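Local coordinates for protein putative transcriptional regulator, sugar-binding family (Arthrobacter aurescens, PDB 3NZE) that probably regulates transcription as a SorC-family DNA-binding protein, the crystallised fragment being its putative sugar-binding domain, at residues Q148-V158 with Q219-V230; S4-Q15 with E255-S263. All blocks are in the same frame, centred on the assembly; numbering follows the deposited sequence.

Contact 1. Residues Q148-V158 with Q219-V230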
loop_
_atom_site.group_PDB
_atom_site.type_symbol
_atom_site.label_atom_id
_atom_site.label_comp_id
_atom_site.label_asym_id
_atom_site.label_seq_id
_atom_site.Cartn_x
_atom_site.Cartn_y
_atom_site.Cartn_z
ATOM N N GLN A 148 11.694 3.085 9.684
ATOM C CA GLN A 148 10.915 2.161 8.874
ATOM C C GLN A 148 11.247 0.725 9.254
ATOM O O GLN A 148 10.357 -0.118 9.311
ATOM C CB GLN A 148 11.184 2.381 7.386
ATOM C CG GLN A 148 10.568 3.663 6.828
ATOM C CD GLN A 148 11.001 3.939 5.399
ATOM O OE1 GLN A 148 11.792 3.197 4.834
ATOM N NE2 GLN A 148 10.484 5.024 4.810
ATOM N N ALA A 149 12.524 0.456 9.512
ATOM C CA ALA A 149 12.986 -0.903 9.797
ATOM C C ALA A 149 12.396 -1.435 11.101
ATOM O O ALA A 149 12.296 -2.650 11.302
ATOM C CB ALA A 149 14.522 -0.950 9.834
ATOM N N ARG A 150 12.000 -0.520 11.978
ATOM C CA ARG A 150 11.440 -0.884 13.274
ATOM C C ARG A 150 9.912 -0.913 13.295
ATOM O O ARG A 150 9.317 -1.055 14.361
ATOM C CB ARG A 150 11.916 0.092 14.354
ATOM C CG ARG A 150 13.416 0.081 14.636
ATOM C CD ARG A 150 13.823 1.351 15.409
ATOM N NE ARG A 150 13.097 1.459 16.671
ATOM C CZ ARG A 150 12.912 2.587 17.350
ATOM N NH1 ARG A 150 13.396 3.733 16.894
ATOM N NH2 ARG A 150 12.227 2.570 18.489
HETATM N N MSE A 151 9.257 -0.758 12.147
HETATM C CA MSE A 151 7.796 -0.648 12.181
HETATM C C MSE A 151 7.086 -1.888 12.746
HETATM O O MSE A 151 7.507 -3.023 12.517
HETATM C CB MSE A 151 7.210 -0.283 10.817
HETATM C CG MSE A 151 7.325 -1.361 9.782
HETATM SE SE MSE A 151 6.576 -0.714 8.101
HETATM C CE MSE A 151 8.140 -1.030 6.979
ATOM N N SER A 152 6.013 -1.634 13.483
ATOM C CA SER A 152 5.212 -2.689 14.107
ATOM C C SER A 152 4.135 -3.160 13.133
ATOM O O SER A 152 3.832 -4.358 13.047
ATOM C CB SER A 152 4.535 -2.165 15.380
ATOM O OG SER A 152 5.336 -1.218 16.073
ATOM N N ILE A 153 3.542 -2.203 12.427
ATOM C CA ILE A 153 2.537 -2.510 11.413
ATOM C C ILE A 153 2.784 -1.692 10.147
ATOM O O ILE A 153 3.427 -0.631 10.180
ATOM C CB ILE A 153 1.066 -2.320 11.914
ATOM C CG1 ILE A 153 0.667 -0.847 11.967
ATOM C CG2 ILE A 153 0.846 -3.014 13.266
ATOM C CD1 ILE A 153 -0.786 -0.632 12.422
ATOM N N ALA A 154 2.326 -2.218 9.013
ATOM C CA ALA A 154 2.460 -1.524 7.728
ATOM C C ALA A 154 1.077 -1.452 7.116
ATOM O O ALA A 154 0.328 -2.414 7.189
ATOM C CB ALA A 154 3.399 -2.281 6.794
ATOM N N ILE A 155 0.733 -0.314 6.522
ATOM C CA ILE A 155 -0.575 -0.166 5.892
ATOM C C ILE A 155 -0.368 0.334 4.489
ATOM O O ILE A 155 0.333 1.325 4.288
ATOM C CB ILE A 155 -1.458 0.855 6.638
ATOM C CG1 ILE A 155 -1.468 0.561 8.140
ATOM C CG2 ILE A 155 -2.882 0.836 6.072
ATOM C CD1 ILE A 155 -2.129 1.647 8.991
ATOM N N PHE A 156 -0.983 -0.331 3.517
ATOM C CA PHE A 156 -0.711 -0.016 2.118
ATOM C C PHE A 156 -1.806 -0.457 1.166
ATOM O O PHE A 156 -2.536 -1.414 1.431
ATOM C CB PHE A 156 0.614 -0.635 1.658
ATOM C CG PHE A 156 0.738 -2.119 1.944
ATOM C CD1 PHE A 156 0.258 -3.063 1.044
ATOM C CD2 PHE A 156 1.348 -2.551 3.107
ATOM C CE1 PHE A 156 0.390 -4.429 1.303
ATOM C CE2 PHE A 156 1.489 -3.918 3.376
ATOM C CZ PHE A 156 1.009 -4.854 2.469
ATOM N N GLY A 157 -1.883 0.236 0.034
ATOM C CA GLY A 157 -2.672 -0.221 -1.091
ATOM C C GLY A 157 -1.777 -0.961 -2.079
ATOM O O GLY A 157 -0.623 -1.276 -1.784
ATOM N N VAL A 158 -2.313 -1.247 -3.260
ATOM C CA VAL A 158 -1.572 -2.002 -4.265
ATOM C C VAL A 158 -1.718 -1.331 -5.624
ATOM O O VAL A 158 -2.837 -1.039 -6.059
ATOM C CB VAL A 158 -2.098 -3.451 -4.377
ATOM C CG1 VAL A 158 -1.298 -4.244 -5.412
ATOM C CG2 VAL A 158 -2.023 -4.151 -3.026
ATOM N N GLN A 219 11.801 -6.832 3.914
ATOM C CA GLN A 219 11.526 -6.072 5.127
ATOM C C GLN A 219 10.046 -6.096 5.505
ATOM O O GLN A 219 9.706 -6.291 6.671
ATOM C CB GLN A 219 12.021 -4.633 4.986
ATOM C CG GLN A 219 11.820 -3.817 6.249
ATOM C CD GLN A 219 12.425 -2.428 6.140
ATOM O OE1 GLN A 219 13.647 -2.266 6.173
ATOM N NE2 GLN A 219 11.571 -1.421 6.011
ATOM N N LEU A 220 9.159 -5.897 4.529
ATOM C CA LEU A 220 7.729 -5.968 4.801
ATOM C C LEU A 220 7.332 -7.300 5.408
ATOM O O LEU A 220 6.534 -7.358 6.342
ATOM C CB LEU A 220 6.914 -5.771 3.527
ATOM C CG LEU A 220 6.662 -4.354 3.051
ATOM C CD1 LEU A 220 5.638 -4.407 1.934
ATOM C CD2 LEU A 220 6.171 -3.480 4.200
ATOM N N ARG A 221 7.874 -8.383 4.867
ATOM C CA ARG A 221 7.466 -9.696 5.333
ATOM C C ARG A 221 7.846 -9.953 6.791
ATOM O O ARG A 221 7.353 -10.896 7.392
ATOM C CB ARG A 221 8.012 -10.800 4.416
ATOM C CG ARG A 221 7.248 -10.938 3.097
ATOM C CD ARG A 221 7.698 -12.178 2.307
ATOM N NE ARG A 221 9.025 -12.016 1.721
ATOM C CZ ARG A 221 9.260 -11.583 0.485
ATOM N NH1 ARG A 221 8.256 -11.270 -0.324
ATOM N NH2 ARG A 221 10.511 -11.465 0.053
ATOM N N GLN A 222 8.714 -9.115 7.356
ATOM C CA GLN A 222 9.111 -9.292 8.753
ATOM C C GLN A 222 8.284 -8.419 9.691
ATOM O O GLN A 222 8.423 -8.510 10.914
ATOM C CB GLN A 222 10.602 -8.986 8.961
ATOM C CG GLN A 222 11.525 -9.439 7.834
ATOM C CD GLN A 222 11.345 -10.901 7.469
ATOM O OE1 GLN A 222 11.123 -11.748 8.337
ATOM N NE2 GLN A 222 11.443 -11.205 6.177
ATOM N N VAL A 223 7.448 -7.551 9.121
ATOM C CA VAL A 223 6.615 -6.681 9.931
ATOM C C VAL A 223 5.458 -7.520 10.478
ATOM O O VAL A 223 4.934 -8.403 9.792
ATOM C CB VAL A 223 6.102 -5.489 9.116
ATOM C CG1 VAL A 223 5.128 -4.640 9.943
ATOM C CG2 VAL A 223 7.266 -4.645 8.644
ATOM N N ARG A 224 5.068 -7.255 11.719
ATOM C CA ARG A 224 4.095 -8.120 12.388
ATOM C C ARG A 224 2.716 -8.194 11.723
ATOM O O ARG A 224 2.210 -9.283 11.451
ATOM C CB ARG A 224 3.944 -7.741 13.854
ATOM C CG ARG A 224 3.371 -8.888 14.653
ATOM C CD ARG A 224 3.082 -8.495 16.073
ATOM N NE ARG A 224 1.826 -7.775 16.165
ATOM C CZ ARG A 224 1.746 -6.471 16.378
ATOM N NH1 ARG A 224 0.563 -5.879 16.455
ATOM N NH2 ARG A 224 2.857 -5.771 16.527
ATOM N N ARG A 225 2.106 -7.042 11.487
ATOM C CA ARG A 225 0.842 -6.977 10.772
ATOM C C ARG A 225 1.002 -6.083 9.543
ATOM O O ARG A 225 1.540 -4.976 9.630
ATOM C CB ARG A 225 -0.279 -6.433 11.674
ATOM C CG ARG A 225 -0.580 -7.274 12.932
ATOM C CD ARG A 225 -1.170 -8.650 12.601
ATOM N NE ARG A 225 -2.592 -8.625 12.248
ATOM C CZ ARG A 225 -3.599 -8.746 13.118
ATOM N NH1 ARG A 225 -3.356 -8.889 14.417
ATOM N NH2 ARG A 225 -4.857 -8.728 12.690
ATOM N N ARG A 226 0.519 -6.571 8.404
ATOM C CA ARG A 226 0.569 -5.827 7.154
ATOM C C ARG A 226 -0.847 -5.728 6.604
ATOM O O ARG A 226 -1.439 -6.730 6.196
ATOM C CB ARG A 226 1.485 -6.514 6.136
ATOM C CG ARG A 226 2.968 -6.383 6.456
ATOM C CD ARG A 226 3.515 -7.631 7.089
ATOM N NE ARG A 226 3.380 -8.792 6.208
ATOM C CZ ARG A 226 3.691 -10.028 6.567
ATOM N NH1 ARG A 226 3.521 -11.032 5.711
ATOM N NH2 ARG A 226 4.165 -10.264 7.781
ATOM N N ILE A 227 -1.389 -4.519 6.608
ATOM C CA ILE A 227 -2.793 -4.315 6.254
ATOM C C ILE A 227 -2.837 -3.800 4.834
ATOM O O ILE A 227 -2.334 -2.714 4.539
ATOM C CB ILE A 227 -3.504 -3.303 7.183
ATOM C CG1 ILE A 227 -3.540 -3.808 8.629
ATOM C CG2 ILE A 227 -4.939 -3.085 6.750
ATOM C CD1 ILE A 227 -2.269 -3.623 9.390
ATOM N N CYS A 228 -3.433 -4.603 3.963
ATOM C CA CYS A 228 -3.469 -4.340 2.535
ATOM C C CYS A 228 -4.889 -3.966 2.136
ATOM O O CYS A 228 -5.839 -4.709 2.416
ATOM C CB CYS A 228 -3.018 -5.603 1.794
ATOM S SG CYS A 228 -3.040 -5.447 0.004
ATOM N N VAL A 229 -5.046 -2.819 1.478
ATOM C CA VAL A 229 -6.381 -2.315 1.167
ATOM C C VAL A 229 -6.506 -2.152 -0.330
ATOM O O VAL A 229 -5.712 -1.450 -0.938
ATOM C CB VAL A 229 -6.653 -0.950 1.817
ATOM C CG1 VAL A 229 -8.082 -0.514 1.512
ATOM C CG2 VAL A 229 -6.395 -1.006 3.332
ATOM N N VAL A 230 -7.501 -2.806 -0.917
ATOM C CA VAL A 230 -7.669 -2.803 -2.364
ATOM C C VAL A 230 -9.101 -2.499 -2.790
ATOM O O VAL A 230 -10.043 -3.032 -2.226
ATOM C CB VAL A 230 -7.276 -4.180 -2.921
ATOM C CG1 VAL A 230 -7.781 -4.349 -4.342
ATOM C CG2 VAL A 230 -5.768 -4.344 -2.852
HETATM O O HOH W 1 13.148 0.636 4.948
HETATM O O HOH W 2 6.802 -5.689 13.514
HETATM O O HOH W 3 -5.043 -0.294 -3.305
#
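Four backbone bonds join Ala154 and Phe156 to Arg225, Ile227 and Val229, placing strands 153-156 and 225-230 in parallel at the centre of a Rossmann-like alpha/beta sheet. The segment axes are 9° apart, and the bonds alternate in direction: Ala154 N donates to Arg225 O, Ile227 N to Ala154 O at 2.8 Å, Phe156 N to Ile227 O, and Val229 N to Phe156 O. Ile155 and Ile227 lie on the face covered by helix 35-50, while the Phe156 ring lies on the other. With CG between its backbone N and carbonyl carbon (chi1 52°), that ring leans over the neighbouring strand: Ile227 O sits above one face, Arg226 CB meets the edge near CE2, and CE1 touches Cys228 CB at 3.6 Å. The Cys228 sulfur approaches obliquely, 60° off the ring normal, with SG 3.4 Å from Val158 CG2. Before the strands begin, Met151, a selenomethionine, crosses Val223 at about a right angle; its CG lies 3.5 Å from Val223 CG2, tighter than ordinary van der Waals contact.

The margins are looser and wet. One water accepts from Gln219 NE2 and donates to Gln148 OE1 (2.9 Å), while Gln148 NE2 donates to Gln87 O; a second joins Met151 O to Arg224 N. Beyond the last direct bond, Val158 N stands 4.1 Å from Val229 O, and a third water spans them. Arg225 turns away from strand 153-156 to a salt bridge with Asp250. Direct amide pairing thus serves the apolar centre, whereas water bridges polar groups before the strands pair and after they part.

Contact 2. Residues S4-Q15 with E255-S263; sequences SPFDTGPELESQ and EASARRLVS
Asp7 O is gripped by the Arg259 guanidinium, NH2 donating to it at 2.8 Å and NH1 adding a weak bond to the same oxygen. This links the type I turn Ser4-Asp7 to helix 255-261, on which helix 9-15 also packs, the segment axes 10.0 Å apart and inclined at 42°. Asp7 OD2 in turn takes two hydrogen bonds from opposite faces of its carboxylate, from Ser4 N at 2.8 Å and from Gln15 NE2 at 3.0 Å, which fixes the turn against the first helix. That helix starts with a capping box: Thr8 OG1 accepts from Glu11 N, and Glu11 OE1 accepts from Thr8 N.

Arg259 reaches the turn by being extended from CG to NE. A salt bridge from NH2 to Glu255 OE2 at 2.6 Å, one turn earlier in its own helix, holds the group in place. Leu12 CD1 lies over one guanidinium face and Pro5 O over the opposite one, the latter at an angle too poor for a hydrogen bond.

Beside this link the helices meet through apolar groups. Leu12 points into the interface, with CB facing Ala258 CB and CD2 touching Val262 CG2, and Val26 of strand 23-27 also touches both Leu12 and Ala258. Gln15 crosses Val262 at about a right angle, its CB 3.8 Å from Val262 CG1. At the turn, one water accepts from Arg259 NH1 and donates to Ser4 O, at 2.8 Å from each.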
loop_
_atom_site.group_PDB
_atom_site.type_symbol
_atom_site.label_atom_id
_atom_site.label_comp_id
_atom_site.label_asym_id
_atom_site.label_seq_id
_atom_site.Cartn_x
_atom_site.Cartn_y
_atom_site.Cartn_z
ATOM N N SER A 4 -20.570 -19.974 -5.497
ATOM C CA SER A 4 -21.327 -19.495 -6.653
ATOM C C SER A 4 -21.210 -17.975 -6.773
ATOM O O SER A 4 -20.631 -17.327 -5.896
ATOM C CB SER A 4 -22.795 -19.893 -6.511
ATOM O OG SER A 4 -23.395 -19.223 -5.416
ATOM N N PRO A 5 -21.768 -17.396 -7.851
ATOM C CA PRO A 5 -21.756 -15.938 -8.021
ATOM C C PRO A 5 -22.727 -15.258 -7.058
ATOM O O PRO A 5 -22.849 -14.033 -7.057
ATOM C CB PRO A 5 -22.261 -15.741 -9.453
ATOM C CG PRO A 5 -22.311 -17.094 -10.066
ATOM C CD PRO A 5 -22.479 -18.061 -8.951
ATOM N N PHE A 6 -23.419 -16.056 -6.256
ATOM C CA PHE A 6 -24.351 -15.528 -5.274
ATOM C C PHE A 6 -23.759 -15.594 -3.871
ATOM O O PHE A 6 -24.439 -15.300 -2.885
ATOM C CB PHE A 6 -25.655 -16.319 -5.318
ATOM C CG PHE A 6 -26.257 -16.403 -6.693
ATOM C CD1 PHE A 6 -26.973 -15.339 -7.215
ATOM C CD2 PHE A 6 -26.097 -17.536 -7.466
ATOM C CE1 PHE A 6 -27.522 -15.409 -8.480
ATOM C CE2 PHE A 6 -26.636 -17.604 -8.737
ATOM C CZ PHE A 6 -27.351 -16.540 -9.239
ATOM N N ASP A 7 -22.496 -15.992 -3.780
ATOM C CA ASP A 7 -21.871 -16.161 -2.475
ATOM C C ASP A 7 -21.827 -14.855 -1.695
ATOM O O ASP A 7 -21.586 -13.796 -2.266
ATOM C CB ASP A 7 -20.469 -16.737 -2.625
ATOM C CG ASP A 7 -20.490 -18.209 -2.947
ATOM O OD1 ASP A 7 -21.573 -18.828 -2.841
ATOM O OD2 ASP A 7 -19.428 -18.748 -3.303
ATOM N N THR A 8 -22.065 -14.954 -0.391
ATOM C CA THR A 8 -22.113 -13.799 0.488
ATOM C C THR A 8 -20.706 -13.324 0.789
ATOM O O THR A 8 -19.730 -14.037 0.526
ATOM C CB THR A 8 -22.760 -14.161 1.832
ATOM O OG1 THR A 8 -21.956 -15.153 2.487
ATOM C CG2 THR A 8 -24.169 -14.710 1.625
ATOM N N GLY A 9 -20.607 -12.122 1.355
ATOM C CA GLY A 9 -19.329 -11.591 1.795
ATOM C C GLY A 9 -18.561 -12.586 2.662
ATOM O O GLY A 9 -17.395 -12.875 2.396
ATOM N N PRO A 10 -19.210 -13.108 3.715
ATOM C CA PRO A 10 -18.574 -14.074 4.615
ATOM C C PRO A 10 -18.105 -15.336 3.902
ATOM O O PRO A 10 -17.087 -15.905 4.294
ATOM C CB PRO A 10 -19.684 -14.399 5.616
ATOM C CG PRO A 10 -20.523 -13.160 5.642
ATOM C CD PRO A 10 -20.517 -12.658 4.226
ATOM N N GLU A 11 -18.829 -15.781 2.881
ATOM C CA GLU A 11 -18.406 -16.977 2.155
ATOM C C GLU A 11 -17.170 -16.664 1.312
ATOM O O GLU A 11 -16.244 -17.477 1.200
ATOM C CB GLU A 11 -19.543 -17.536 1.291
ATOM C CG GLU A 11 -20.683 -18.155 2.101
ATOM C CD GLU A 11 -21.849 -18.609 1.235
ATOM O OE1 GLU A 11 -22.334 -17.807 0.406
ATOM O OE2 GLU A 11 -22.288 -19.768 1.393
ATOM N N LEU A 12 -17.147 -15.470 0.732
ATOM C CA LEU A 12 -15.973 -15.023 -0.012
ATOM C C LEU A 12 -14.768 -14.866 0.921
ATOM O O LEU A 12 -13.638 -15.166 0.531
ATOM C CB LEU A 12 -16.261 -13.714 -0.765
ATOM C CG LEU A 12 -17.271 -13.870 -1.912
ATOM C CD1 LEU A 12 -17.815 -12.514 -2.362
ATOM C CD2 LEU A 12 -16.639 -14.608 -3.081
ATOM N N GLU A 13 -15.008 -14.396 2.145
ATOM C CA GLU A 13 -13.924 -14.248 3.112
ATOM C C GLU A 13 -13.325 -15.616 3.389
ATOM O O GLU A 13 -12.104 -15.779 3.409
ATOM C CB GLU A 13 -14.416 -13.601 4.406
ATOM C CG GLU A 13 -14.772 -12.138 4.209
ATOM C CD GLU A 13 -15.501 -11.516 5.384
ATOM O OE1 GLU A 13 -15.843 -12.241 6.346
ATOM O OE2 GLU A 13 -15.734 -10.288 5.344
ATOM N N SER A 14 -14.190 -16.601 3.593
ATOM C CA SER A 14 -13.719 -17.944 3.873
ATOM C C SER A 14 -12.866 -18.473 2.734
ATOM O O SER A 14 -11.793 -19.047 2.955
ATOM C CB SER A 14 -14.897 -18.887 4.109
ATOM O OG SER A 14 -14.418 -20.177 4.426
ATOM N N GLN A 15 -13.340 -18.283 1.504
ATOM C CA GLN A 15 -12.607 -18.773 0.349
ATOM C C GLN A 15 -11.238 -18.125 0.225
ATOM O O GLN A 15 -10.250 -18.805 -0.029
ATOM C CB GLN A 15 -13.437 -18.613 -0.930
ATOM C CG GLN A 15 -14.703 -19.463 -0.894
ATOM C CD GLN A 15 -15.740 -19.063 -1.927
ATOM O OE1 GLN A 15 -15.407 -18.675 -3.046
ATOM N NE2 GLN A 15 -17.012 -19.169 -1.555
ATOM N N GLU A 255 -16.358 -6.349 -2.740
ATOM C CA GLU A 255 -17.011 -7.581 -3.167
ATOM C C GLU A 255 -16.632 -7.995 -4.587
ATOM O O GLU A 255 -16.317 -9.156 -4.830
ATOM C CB GLU A 255 -18.527 -7.403 -3.044
ATOM C CG GLU A 255 -19.359 -8.596 -3.459
ATOM C CD GLU A 255 -20.848 -8.307 -3.351
ATOM O OE1 GLU A 255 -21.216 -7.304 -2.699
ATOM O OE2 GLU A 255 -21.646 -9.076 -3.923
ATOM N N ALA A 256 -16.661 -7.058 -5.532
ATOM C CA ALA A 256 -16.342 -7.411 -6.913
ATOM C C ALA A 256 -14.907 -7.916 -7.063
ATOM O O ALA A 256 -14.661 -8.909 -7.756
ATOM C CB ALA A 256 -16.600 -6.243 -7.850
ATOM N N SER A 257 -13.966 -7.230 -6.419
ATOM C CA SER A 257 -12.574 -7.664 -6.428
ATOM C C SER A 257 -12.434 -9.045 -5.794
ATOM O O SER A 257 -11.652 -9.859 -6.260
ATOM C CB SER A 257 -11.672 -6.666 -5.688
ATOM O OG SER A 257 -11.639 -5.410 -6.339
ATOM N N ALA A 258 -13.194 -9.312 -4.733
ATOM C CA ALA A 258 -13.077 -10.602 -4.048
ATOM C C ALA A 258 -13.575 -11.721 -4.946
ATOM O O ALA A 258 -12.997 -12.808 -4.976
ATOM C CB ALA A 258 -13.834 -10.589 -2.730
ATOM N N ARG A 259 -14.640 -11.448 -5.688
ATOM C CA ARG A 259 -15.181 -12.442 -6.612
ATOM C C ARG A 259 -14.187 -12.764 -7.719
ATOM O O ARG A 259 -14.063 -13.914 -8.142
ATOM C CB ARG A 259 -16.519 -11.969 -7.187
ATOM C CG ARG A 259 -17.663 -12.024 -6.172
ATOM C CD ARG A 259 -19.018 -11.702 -6.823
ATOM N NE ARG A 259 -20.025 -11.296 -5.844
ATOM C CZ ARG A 259 -20.637 -12.135 -5.009
ATOM N NH1 ARG A 259 -20.338 -13.429 -5.021
ATOM N NH2 ARG A 259 -21.544 -11.681 -4.150
ATOM N N ARG A 260 -13.472 -11.743 -8.180
ATOM C CA ARG A 260 -12.443 -11.929 -9.189
ATOM C C ARG A 260 -11.316 -12.755 -8.590
ATOM O O ARG A 260 -10.739 -13.621 -9.242
ATOM C CB ARG A 260 -11.904 -10.576 -9.656
ATOM C CG ARG A 260 -12.053 -10.331 -11.147
ATOM C CD ARG A 260 -10.929 -9.455 -11.663
ATOM N NE ARG A 260 -10.917 -9.368 -13.120
ATOM C CZ ARG A 260 -9.922 -8.840 -13.826
ATOM N NH1 ARG A 260 -8.851 -8.358 -13.208
ATOM N NH2 ARG A 260 -9.995 -8.800 -15.151
ATOM N N LEU A 261 -11.012 -12.482 -7.328
ATOM C CA LEU A 261 -9.872 -13.102 -6.671
ATOM C C LEU A 261 -10.074 -14.605 -6.494
ATOM O O LEU A 261 -9.113 -15.370 -6.532
ATOM C CB LEU A 261 -9.595 -12.414 -5.329
ATOM C CG LEU A 261 -8.262 -12.702 -4.643
ATOM C CD1 LEU A 261 -7.076 -12.293 -5.515
ATOM C CD2 LEU A 261 -8.192 -12.015 -3.288
ATOM N N VAL A 262 -11.319 -15.032 -6.315
ATOM C CA VAL A 262 -11.598 -16.455 -6.159
ATOM C C VAL A 262 -11.857 -17.088 -7.526
ATOM O O VAL A 262 -12.377 -18.200 -7.621
ATOM C CB VAL A 262 -12.794 -16.735 -5.212
ATOM C CG1 VAL A 262 -12.471 -16.314 -3.781
ATOM C CG2 VAL A 262 -14.055 -16.044 -5.710
ATOM N N SER A 263 -11.489 -16.367 -8.581
ATOM C CA SER A 263 -11.638 -16.860 -9.947
ATOM C C SER A 263 -10.281 -17.118 -10.587
ATOM O O SER A 263 -9.948 -18.256 -10.910
ATOM C CB SER A 263 -12.431 -15.867 -10.799
ATOM O OG SER A 263 -13.746 -16.337 -11.027
HETATM O O HOH W 4 -18.650 -15.338 -6.151
#

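How the contacts relate
From the N terminus, the turn and helix in 4-15 open a loop that contact 2 closes only at 255-263, the last modelled residues, after 239 intervening residues. Contact 1 falls wholly within that span, its own loop of 60 residues running from 148-158 to 219-230; the two nest and do not cross. Contact 1 joins neighbouring parallel strands near the middle of the sheet, whereas contact 2 brings both chain ends together on the periphery; the centres of the two contacts lie about 24 Å apart. The sheet connects them: strand 225-230 pairs with strand 250-254, which pairs with strand 23-27 and leads directly into helix 255-261.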